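Local coordinates for protein ATP grasp ligase (Microcystis aeruginosa MRC, PDB 5IG9) that belongs to the ATP-grasp ligases and, as the mdnC product, probably closes ester rings in a microviridin precursor peptide at the cost of ATP, at residues F158-L168 with C202-P211; L127-L137 with I262-F273. All coordinates share one frame; numbering follows the deposited sequence.

Contact 1: F158-L168 with C202-P211; sequences FEATGIVTKML and CPMTFQENIP
The Phe158 ring carries Glu208 CB over the centre of one face, a CH-pi contact with CB 3.9 Å from the ring centroid. The Glu208 chain crosses the ring at about a right angle, CG and CD passing beyond its CD1-CE1 side, and the carboxylate lies 32° from the ring plane; its OE1 is held by Gly141 N. Phe154 meets the Phe158 ring with planes at about 60°. On Phe206, Thr165 OG1 sits over one face, 3.4 Å from CE2, while Ile163 CD1 approaches CD2 obliquely and helix 148-157 packs on Ile163 and Phe206. Thr165 OG1 reaches this spot because it stands opposite its own backbone N (chi1 -167°), and it also bonds to Thr205 O at 3.3 Å, from above the carbonyl plane. Thr205 O is thus gripped twice, since Lys166 N reaches the same oxygen at 2.8 Å. Met204 CE touches Thr165 OG1 and lies 3.6 Å from Met167 SD, and an aromatic side chain of another protein packs on Met204 and Phe206. Val164, Lys166, Gln207 and Thr205 fill the other sheet face, where the Lys166 chain crosses Gln207 at a slant, CE against its amide, whose NE2 bonds to Thr142 OG1. Beyond the strands, Thr161 OG1 donates to Asn209 O (3.0 Å) and Asn209 N to Gly162 O (3.0 Å). Val164-Gln207 and Lys166-Thr205 are hydrogen-bonded pairs, Thr165-Phe206 a non-hydrogen-bonded one. Strands 163-166 and 204-208 are the antiparallel inner pair of a four-stranded sheet backed by a helix, consistent with the smaller lobe of an ATP-grasp fold.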
loop_
_atom_site.group_PDB
_atom_site.type_symbol
_atom_site.label_atom_id
_atom_site.label_comp_id
_atom_site.label_asym_id
_atom_site.label_seq_id
_atom_site.Cartn_x
_atom_site.Cartn_y
_atom_site.Cartn_z
ATOM N N PHE A 158 26.852 -2.508 19.143
ATOM C CA PHE A 158 27.516 -2.738 17.864
ATOM C C PHE A 158 28.586 -1.681 17.609
ATOM O O PHE A 158 28.753 -1.201 16.487
ATOM C CB PHE A 158 26.507 -2.757 16.717
ATOM C CG PHE A 158 25.518 -3.889 16.789
ATOM C CD1 PHE A 158 25.909 -5.185 16.506
ATOM C CD2 PHE A 158 24.191 -3.652 17.117
ATOM C CE1 PHE A 158 25.008 -6.224 16.564
ATOM C CE2 PHE A 158 23.282 -4.692 17.176
ATOM C CZ PHE A 158 23.694 -5.980 16.896
ATOM N N GLU A 159 29.326 -1.303 18.655
ATOM C CA GLU A 159 30.315 -0.239 18.512
ATOM C C GLU A 159 31.525 -0.704 17.712
ATOM O O GLU A 159 32.115 0.083 16.965
ATOM C CB GLU A 159 30.752 0.264 19.887
ATOM C CG GLU A 159 31.614 1.519 19.857
ATOM C CD GLU A 159 32.049 1.957 21.242
ATOM O OE1 GLU A 159 33.268 2.113 21.467
ATOM O OE2 GLU A 159 31.170 2.136 22.112
ATOM N N ALA A 160 31.910 -1.975 17.856
ATOM C CA ALA A 160 33.122 -2.463 17.204
ATOM C C ALA A 160 33.032 -2.321 15.689
ATOM O O ALA A 160 33.937 -1.773 15.050
ATOM C CB ALA A 160 33.381 -3.916 17.599
ATOM N N THR A 161 31.938 -2.802 15.098
ATOM C CA THR A 161 31.742 -2.715 13.656
ATOM C C THR A 161 30.943 -1.489 13.235
ATOM O O THR A 161 30.965 -1.131 12.052
ATOM C CB THR A 161 31.036 -3.972 13.136
ATOM O OG1 THR A 161 29.717 -4.038 13.684
ATOM C CG2 THR A 161 31.800 -5.221 13.531
ATOM N N GLY A 162 30.246 -0.840 14.166
ATOM C CA GLY A 162 29.449 0.323 13.851
ATOM C C GLY A 162 28.048 -0.046 13.403
ATOM O O GLY A 162 27.691 -1.213 13.245
ATOM N N ILE A 163 27.228 0.984 13.212
ATOM C CA ILE A 163 25.896 0.810 12.654
ATOM C C ILE A 163 25.690 1.834 11.549
ATOM O O ILE A 163 26.373 2.859 11.478
ATOM C CB ILE A 163 24.778 0.940 13.709
ATOM C CG1 ILE A 163 24.715 2.372 14.232
ATOM C CG2 ILE A 163 24.986 -0.056 14.844
ATOM C CD1 ILE A 163 23.436 2.697 14.950
ATOM N N VAL A 164 24.737 1.538 10.674
ATOM C CA VAL A 164 24.305 2.476 9.655
ATOM C C VAL A 164 22.870 2.888 9.962
ATOM O O VAL A 164 22.234 2.384 10.889
ATOM C CB VAL A 164 24.426 1.894 8.233
ATOM C CG1 VAL A 164 25.888 1.677 7.869
ATOM C CG2 VAL A 164 23.639 0.594 8.121
ATOM N N THR A 165 22.365 3.829 9.174
ATOM C CA THR A 165 20.965 4.214 9.226
ATOM C C THR A 165 20.426 4.333 7.809
ATOM O O THR A 165 21.175 4.583 6.858
ATOM C CB THR A 165 20.751 5.535 9.978
ATOM O OG1 THR A 165 19.357 5.704 10.251
ATOM C CG2 THR A 165 21.240 6.712 9.151
ATOM N N LYS A 166 19.119 4.135 7.676
ATOM C CA LYS A 166 18.469 4.228 6.378
ATOM C C LYS A 166 16.989 4.495 6.595
ATOM O O LYS A 166 16.452 4.293 7.689
ATOM C CB LYS A 166 18.679 2.961 5.547
ATOM C CG LYS A 166 18.051 1.706 6.140
ATOM C CD LYS A 166 18.501 0.465 5.374
ATOM C CE LYS A 166 17.808 -0.797 5.872
ATOM N NZ LYS A 166 16.354 -0.833 5.537
ATOM N N MET A 167 16.340 4.963 5.536
ATOM C CA MET A 167 14.914 5.243 5.547
ATOM C C MET A 167 14.163 4.090 4.898
ATOM O O MET A 167 14.633 3.497 3.924
ATOM C CB MET A 167 14.613 6.552 4.812
ATOM C CG MET A 167 15.292 7.775 5.415
ATOM S SD MET A 167 14.542 8.324 6.963
ATOM C CE MET A 167 13.046 9.106 6.363
ATOM N N LEU A 168 12.995 3.766 5.454
ATOM C CA LEU A 168 12.145 2.745 4.856
ATOM C C LEU A 168 11.430 3.240 3.605
ATOM O O LEU A 168 10.958 2.420 2.811
ATOM C CB LEU A 168 11.112 2.252 5.872
ATOM C CG LEU A 168 11.620 1.470 7.084
ATOM C CD1 LEU A 168 10.458 1.088 7.989
ATOM C CD2 LEU A 168 12.389 0.234 6.647
ATOM N N CYS A 202 10.533 12.176 13.260
ATOM C CA CYS A 202 10.617 11.160 12.217
ATOM C C CYS A 202 11.555 10.044 12.658
ATOM O O CYS A 202 12.741 10.294 12.914
ATOM C CB CYS A 202 11.104 11.760 10.900
ATOM S SG CYS A 202 11.136 10.576 9.538
ATOM N N PRO A 203 11.071 8.810 12.763
ATOM C CA PRO A 203 11.955 7.696 13.114
ATOM C C PRO A 203 12.896 7.367 11.966
ATOM O O PRO A 203 12.762 7.853 10.842
ATOM C CB PRO A 203 10.988 6.543 13.389
ATOM C CG PRO A 203 9.798 6.866 12.559
ATOM C CD PRO A 203 9.678 8.370 12.587
ATOM N N MET A 204 13.876 6.525 12.275
ATOM C CA MET A 204 14.768 5.979 11.265
ATOM C C MET A 204 14.972 4.502 11.548
ATOM O O MET A 204 14.589 3.989 12.603
ATOM C CB MET A 204 16.110 6.714 11.224
ATOM C CG MET A 204 16.000 8.175 10.849
ATOM S SD MET A 204 17.548 8.858 10.238
ATOM C CE MET A 204 17.698 7.992 8.679
ATOM N N THR A 205 15.578 3.815 10.587
ATOM C CA THR A 205 15.892 2.399 10.708
ATOM C C THR A 205 17.404 2.246 10.804
ATOM O O THR A 205 18.134 2.677 9.904
ATOM C CB THR A 205 15.337 1.604 9.525
ATOM O OG1 THR A 205 13.907 1.709 9.505
ATOM C CG2 THR A 205 15.720 0.139 9.644
ATOM N N PHE A 206 17.867 1.646 11.897
ATOM C CA PHE A 206 19.282 1.430 12.147
ATOM C C PHE A 206 19.606 -0.053 12.043
ATOM O O PHE A 206 18.794 -0.909 12.407
ATOM C CB PHE A 206 19.678 1.962 13.528
ATOM C CG PHE A 206 19.319 3.399 13.739
ATOM C CD1 PHE A 206 18.078 3.748 14.241
ATOM C CD2 PHE A 206 20.212 4.405 13.416
ATOM C CE1 PHE A 206 17.739 5.068 14.429
ATOM C CE2 PHE A 206 19.878 5.728 13.601
ATOM C CZ PHE A 206 18.640 6.060 14.110
ATOM N N GLN A 207 20.803 -0.350 11.538
ATOM C CA GLN A 207 21.205 -1.724 11.273
ATOM C C GLN A 207 22.652 -1.962 11.675
ATOM O O GLN A 207 23.497 -1.070 11.553
ATOM C CB GLN A 207 21.035 -2.080 9.791
ATOM C CG GLN A 207 19.629 -2.502 9.417
ATOM C CD GLN A 207 19.562 -3.135 8.045
ATOM O OE1 GLN A 207 20.387 -2.858 7.178
ATOM N NE2 GLN A 207 18.576 -3.999 7.843
ATOM N N GLU A 208 22.924 -3.180 12.141
ATOM C CA GLU A 208 24.290 -3.615 12.398
ATOM C C GLU A 208 25.115 -3.559 11.118
ATOM O O GLU A 208 24.745 -4.148 10.100
ATOM C CB GLU A 208 24.276 -5.037 12.962
ATOM C CG GLU A 208 25.618 -5.758 12.956
ATOM C CD GLU A 208 25.493 -7.204 13.413
ATOM O OE1 GLU A 208 24.354 -7.715 13.455
ATOM O OE2 GLU A 208 26.530 -7.829 13.736
ATOM N N ASN A 209 26.229 -2.836 11.169
ATOM C CA ASN A 209 27.136 -2.736 10.028
ATOM C C ASN A 209 28.017 -3.977 10.017
ATOM O O ASN A 209 28.949 -4.096 10.814
ATOM C CB ASN A 209 27.967 -1.462 10.115
ATOM C CG ASN A 209 28.757 -1.192 8.851
ATOM O OD1 ASN A 209 28.856 -2.042 7.967
ATOM N ND2 ASN A 209 29.334 0.000 8.763
ATOM N N ILE A 210 27.731 -4.903 9.110
ATOM C CA ILE A 210 28.438 -6.177 9.030
ATOM C C ILE A 210 29.554 -6.044 7.996
ATOM O O ILE A 210 29.260 -5.769 6.824
ATOM C CB ILE A 210 27.490 -7.326 8.663
ATOM C CG1 ILE A 210 26.448 -7.527 9.763
ATOM C CG2 ILE A 210 28.285 -8.600 8.408
ATOM C CD1 ILE A 210 25.418 -8.571 9.431
ATOM N N PRO A 211 30.815 -6.236 8.376
ATOM C CA PRO A 211 31.895 -6.211 7.381
ATOM C C PRO A 211 31.750 -7.365 6.404
ATOM O O PRO A 211 31.574 -8.520 6.798
ATOM C CB PRO A 211 33.165 -6.339 8.232
ATOM C CG PRO A 211 32.748 -5.921 9.609
ATOM C CD PRO A 211 31.334 -6.389 9.744
#

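Contact 2: L127-L137 with I262-F273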
loop_
_atom_site.group_PDB
_atom_site.type_symbol
_atom_site.label_atom_id
_atom_site.label_comp_id
_atom_site.label_asym_id
_atom_site.label_seq_id
_atom_site.Cartn_x
_atom_site.Cartn_y
_atom_site.Cartn_z
ATOM N N LEU A 127 8.899 -7.248 7.975
ATOM C CA LEU A 127 8.384 -8.598 7.778
ATOM C C LEU A 127 9.318 -9.435 6.916
ATOM O O LEU A 127 9.404 -10.654 7.100
ATOM C CB LEU A 127 6.992 -8.538 7.152
ATOM C CG LEU A 127 6.273 -9.868 6.922
ATOM C CD1 LEU A 127 5.992 -10.575 8.240
ATOM C CD2 LEU A 127 4.990 -9.628 6.154
ATOM N N GLN A 128 10.023 -8.808 5.973
ATOM C CA GLN A 128 11.000 -9.536 5.171
ATOM C C GLN A 128 12.059 -10.179 6.060
ATOM O O GLN A 128 12.305 -11.388 5.984
ATOM C CB GLN A 128 11.659 -8.598 4.159
ATOM C CG GLN A 128 10.724 -7.968 3.146
ATOM C CD GLN A 128 11.483 -7.112 2.159
ATOM O OE1 GLN A 128 12.711 -7.112 2.146
ATOM N NE2 GLN A 128 10.759 -6.379 1.324
ATOM N N LEU A 129 12.690 -9.373 6.919
ATOM C CA LEU A 129 13.764 -9.878 7.770
ATOM C C LEU A 129 13.256 -10.942 8.734
ATOM O O LEU A 129 13.920 -11.960 8.957
ATOM C CB LEU A 129 14.403 -8.720 8.537
ATOM C CG LEU A 129 14.879 -7.540 7.684
ATOM C CD1 LEU A 129 15.212 -6.337 8.549
ATOM C CD2 LEU A 129 16.075 -7.943 6.845
ATOM N N GLN A 130 12.072 -10.725 9.308
ATOM C CA GLN A 130 11.514 -11.684 10.257
ATOM C C GLN A 130 11.205 -13.018 9.589
ATOM O O GLN A 130 11.477 -14.081 10.159
ATOM C CB GLN A 130 10.258 -11.104 10.898
ATOM C CG GLN A 130 9.405 -12.115 11.629
ATOM C CD GLN A 130 8.293 -11.452 12.410
ATOM O OE1 GLN A 130 8.545 -10.739 13.385
ATOM N NE2 GLN A 130 7.053 -11.671 11.982
ATOM N N VAL A 131 10.630 -12.988 8.386
ATOM C CA VAL A 131 10.309 -14.231 7.692
ATOM C C VAL A 131 11.579 -14.923 7.218
ATOM O O VAL A 131 11.691 -16.153 7.281
ATOM C CB VAL A 131 9.332 -13.959 6.533
ATOM C CG1 VAL A 131 9.188 -15.195 5.654
ATOM C CG2 VAL A 131 7.979 -13.541 7.082
ATOM N N ALA A 132 12.561 -14.148 6.745
ATOM C CA ALA A 132 13.837 -14.733 6.344
ATOM C C ALA A 132 14.534 -15.395 7.525
ATOM O O ALA A 132 15.119 -16.477 7.388
ATOM C CB ALA A 132 14.737 -13.665 5.724
ATOM N N ARG A 133 14.484 -14.759 8.698
ATOM C CA ARG A 133 15.108 -15.343 9.881
ATOM C C ARG A 133 14.375 -16.600 10.336
ATOM O O ARG A 133 15.009 -17.566 10.776
ATOM C CB ARG A 133 15.159 -14.314 11.008
ATOM C CG ARG A 133 15.859 -14.797 12.259
ATOM C CD ARG A 133 15.924 -13.702 13.307
ATOM N NE ARG A 133 16.522 -14.180 14.547
ATOM C CZ ARG A 133 15.832 -14.679 15.566
ATOM N NH1 ARG A 133 14.510 -14.762 15.498
ATOM N NH2 ARG A 133 16.465 -15.094 16.656
ATOM N N GLN A 134 13.042 -16.612 10.237
ATOM C CA GLN A 134 12.288 -17.825 10.536
ATOM C C GLN A 134 12.605 -18.946 9.556
ATOM O O GLN A 134 12.381 -20.117 9.876
ATOM C CB GLN A 134 10.789 -17.529 10.538
ATOM C CG GLN A 134 10.334 -16.644 11.689
ATOM C CD GLN A 134 8.901 -16.181 11.540
ATOM O OE1 GLN A 134 8.301 -16.321 10.473
ATOM N NE2 GLN A 134 8.343 -15.622 12.610
ATOM N N LEU A 135 13.127 -18.614 8.376
ATOM C CA LEU A 135 13.531 -19.603 7.389
ATOM C C LEU A 135 14.986 -20.022 7.534
ATOM O O LEU A 135 15.476 -20.794 6.705
ATOM C CB LEU A 135 13.295 -19.062 5.980
ATOM C CG LEU A 135 11.838 -18.869 5.574
ATOM C CD1 LEU A 135 11.785 -18.152 4.251
ATOM C CD2 LEU A 135 11.119 -20.207 5.495
ATOM N N GLY A 136 15.685 -19.524 8.549
ATOM C CA GLY A 136 17.050 -19.925 8.810
ATOM C C GLY A 136 18.117 -19.049 8.197
ATOM O O GLY A 136 19.294 -19.428 8.226
ATOM N N LEU A 137 17.752 -17.896 7.644
ATOM C CA LEU A 137 18.716 -16.989 7.041
ATOM C C LEU A 137 19.179 -15.965 8.067
ATOM O O LEU A 137 18.381 -15.444 8.850
ATOM C CB LEU A 137 18.107 -16.281 5.828
ATOM C CG LEU A 137 17.794 -17.120 4.584
ATOM C CD1 LEU A 137 16.811 -16.390 3.680
ATOM C CD2 LEU A 137 19.065 -17.456 3.826
ATOM N N ILE A 262 21.025 -22.022 0.632
ATOM C CA ILE A 262 20.605 -20.630 0.502
ATOM C C ILE A 262 19.600 -20.481 -0.634
ATOM O O ILE A 262 18.608 -19.753 -0.514
ATOM C CB ILE A 262 21.829 -19.716 0.297
ATOM C CG1 ILE A 262 22.827 -19.884 1.447
ATOM C CG2 ILE A 262 21.393 -18.261 0.174
ATOM C CD1 ILE A 262 22.302 -19.435 2.783
ATOM N N GLU A 263 19.836 -21.175 -1.753
ATOM C CA GLU A 263 18.903 -21.103 -2.875
ATOM C C GLU A 263 17.524 -21.619 -2.485
ATOM O O GLU A 263 16.504 -21.024 -2.850
ATOM C CB GLU A 263 19.445 -21.892 -4.068
ATOM C CG GLU A 263 20.550 -21.189 -4.829
ATOM C CD GLU A 263 20.947 -21.942 -6.081
ATOM O OE1 GLU A 263 20.402 -23.043 -6.302
ATOM O OE2 GLU A 263 21.798 -21.435 -6.845
ATOM N N LYS A 264 17.471 -22.729 -1.744
ATOM C CA LYS A 264 16.177 -23.272 -1.347
ATOM C C LYS A 264 15.496 -22.389 -0.308
ATOM O O LYS A 264 14.263 -22.337 -0.254
ATOM C CB LYS A 264 16.339 -24.701 -0.826
ATOM C CG LYS A 264 16.429 -24.832 0.687
ATOM C CD LYS A 264 15.207 -25.545 1.251
ATOM C CE LYS A 264 15.278 -25.677 2.767
ATOM N NZ LYS A 264 14.115 -26.445 3.294
ATOM N N GLN A 265 16.274 -21.679 0.513
ATOM C CA GLN A 265 15.673 -20.783 1.495
ATOM C C GLN A 265 15.112 -19.534 0.828
ATOM O O GLN A 265 14.049 -19.040 1.219
ATOM C CB GLN A 265 16.697 -20.408 2.569
ATOM C CG GLN A 265 17.031 -21.535 3.540
ATOM C CD GLN A 265 18.164 -21.177 4.482
ATOM O OE1 GLN A 265 19.252 -20.800 4.048
ATOM N NE2 GLN A 265 17.912 -21.286 5.780
ATOM N N LEU A 266 15.810 -19.009 -0.180
ATOM C CA LEU A 266 15.287 -17.858 -0.908
ATOM C C LEU A 266 14.039 -18.225 -1.698
ATOM O O LEU A 266 13.137 -17.396 -1.855
ATOM C CB LEU A 266 16.357 -17.286 -1.835
ATOM C CG LEU A 266 17.577 -16.673 -1.150
ATOM C CD1 LEU A 266 18.546 -16.171 -2.199
ATOM C CD2 LEU A 266 17.168 -15.555 -0.205
ATOM N N LEU A 267 13.964 -19.459 -2.197
ATOM C CA LEU A 267 12.749 -19.896 -2.874
ATOM C C LEU A 267 11.586 -20.004 -1.898
ATOM O O LEU A 267 10.449 -19.666 -2.245
ATOM C CB LEU A 267 12.987 -21.228 -3.580
ATOM C CG LEU A 267 13.777 -21.158 -4.884
ATOM C CD1 LEU A 267 13.885 -22.543 -5.488
ATOM C CD2 LEU A 267 13.133 -20.187 -5.865
ATOM N N GLU A 268 11.843 -20.470 -0.674
ATOM C CA GLU A 268 10.780 -20.477 0.326
ATOM C C GLU A 268 10.378 -19.064 0.711
ATOM O O GLU A 268 9.222 -18.825 1.077
ATOM C CB GLU A 268 11.207 -21.254 1.568
ATOM C CG GLU A 268 11.510 -22.714 1.316
ATOM C CD GLU A 268 11.016 -23.610 2.434
ATOM O OE1 GLU A 268 9.911 -23.352 2.963
ATOM O OE2 GLU A 268 11.731 -24.572 2.787
ATOM N N LEU A 269 11.316 -18.119 0.642
ATOM C CA LEU A 269 10.985 -16.723 0.899
ATOM C C LEU A 269 10.076 -16.173 -0.191
ATOM O O LEU A 269 9.105 -15.465 0.095
ATOM C CB LEU A 269 12.265 -15.896 1.010
ATOM C CG LEU A 269 12.128 -14.486 1.579
ATOM C CD1 LEU A 269 11.758 -14.532 3.053
ATOM C CD2 LEU A 269 13.420 -13.723 1.369
ATOM N N MET A 270 10.373 -16.494 -1.451
ATOM C CA MET A 270 9.500 -16.092 -2.549
ATOM C C MET A 270 8.126 -16.740 -2.419
ATOM O O MET A 270 7.097 -16.089 -2.632
ATOM C CB MET A 270 10.138 -16.462 -3.889
ATOM C CG MET A 270 11.520 -15.872 -4.108
ATOM S SD MET A 270 11.500 -14.116 -4.501
ATOM C CE MET A 270 10.715 -14.153 -6.109
ATOM N N LYS A 271 8.092 -18.026 -2.062
ATOM C CA LYS A 271 6.821 -18.739 -1.982
ATOM C C LYS A 271 5.951 -18.210 -0.847
ATOM O O LYS A 271 4.721 -18.175 -0.967
ATOM C CB LYS A 271 7.070 -20.237 -1.813
ATOM C CG LYS A 271 5.807 -21.075 -1.883
ATOM C CD LYS A 271 6.096 -22.563 -1.766
ATOM C CE LYS A 271 6.591 -22.925 -0.376
ATOM N NZ LYS A 271 6.423 -24.379 -0.092
ATOM N N TYR A 272 6.566 -17.796 0.263
ATOM C CA TYR A 272 5.784 -17.254 1.369
ATOM C C TYR A 272 5.046 -15.990 0.945
ATOM O O TYR A 272 3.844 -15.843 1.197
ATOM C CB TYR A 272 6.683 -16.973 2.575
ATOM C CG TYR A 272 5.960 -16.233 3.678
ATOM C CD1 TYR A 272 5.175 -16.914 4.598
ATOM C CD2 TYR A 272 6.047 -14.849 3.786
ATOM C CE1 TYR A 272 4.504 -16.239 5.601
ATOM C CE2 TYR A 272 5.378 -14.169 4.781
ATOM C CZ TYR A 272 4.609 -14.865 5.686
ATOM O OH TYR A 272 3.946 -14.178 6.679
ATOM N N PHE A 273 5.751 -15.065 0.298
ATOM C CA PHE A 273 5.139 -13.815 -0.130
ATOM C C PHE A 273 4.333 -13.953 -1.415
ATOM O O PHE A 273 3.611 -13.016 -1.771
ATOM C CB PHE A 273 6.212 -12.734 -0.304
ATOM C CG PHE A 273 6.795 -12.254 0.992
ATOM C CD1 PHE A 273 6.027 -11.516 1.878
ATOM C CD2 PHE A 273 8.107 -12.540 1.329
ATOM C CE1 PHE A 273 6.558 -11.073 3.073
ATOM C CE2 PHE A 273 8.643 -12.099 2.523
ATOM C CZ PHE A 273 7.866 -11.366 3.395
#
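Gln265 meets Leu135 and Leu137 where helix 125-134 ends in a Schellman motif against helix 260-273, a helix pair whose short segments run at 131° with axes 9.9 Å apart. From Gln265, CB rests on Leu137 CG (4.0 Å), CG passes Leu135 O, and CD lies near Leu137 CD2. At the tip OE1 touches Leu137 CD2, whereas NE2 donates to Leu135 O at 2.7 Å; the N-H...O angle is 136°, and the carbonyl oxygen stands out of the amide plane. Gly136, at positive phi, makes the turn beside that amide. With an alanine here in place of Gln265, Leu135 O would probably lose this donor and a gap open beside Leu137. Farther along, Leu135 CD1 lies against the backbone N of Leu269 (3.6 Å), with CD2 beside Glu268 CB. The trans first torsion of Leu269 carries CD1 across to Val131 CG1 and Ala132; Phe292 of strand 290-296 adjoins Ala132 and Leu269 as well. Val131 sets both methyls to the same side of the Tyr272 ring, CG1 over the face but offset toward the rim and CG2 3.5 Å from CE2. Ser107 of the second subunit packs on Leu127. Leu127 and Phe273 lie side by side, pointing opposite ways, with Leu127 CD2 at the ring edge in plane, 3.7 Å from Phe273 CE1.

In the fold
From the N terminus, the chain passes the parallel sheet and helix 116-122 before helix 125-134, the first side of contact 2. It then enters the four-stranded antiparallel sheet through strand 142-145, runs through helix 148-157 and reaches 158-168. Contact 1 closes a loop of 33 residues when the chain returns at 202-211. After strands 214-221 and 224-231 of the five-stranded sheet, helix 260-273 completes contact 2, which closes a loop of 124 residues that encloses contact 1 without crossing it. Contact 1 pairs the two inner strands of the four-stranded antiparallel sheet; contact 2 packs two helices against the five-stranded one. Their centres lie 22 Å apart, yet Gln207 NE2 touches Leu129 CD1, and the second subunit reaches both.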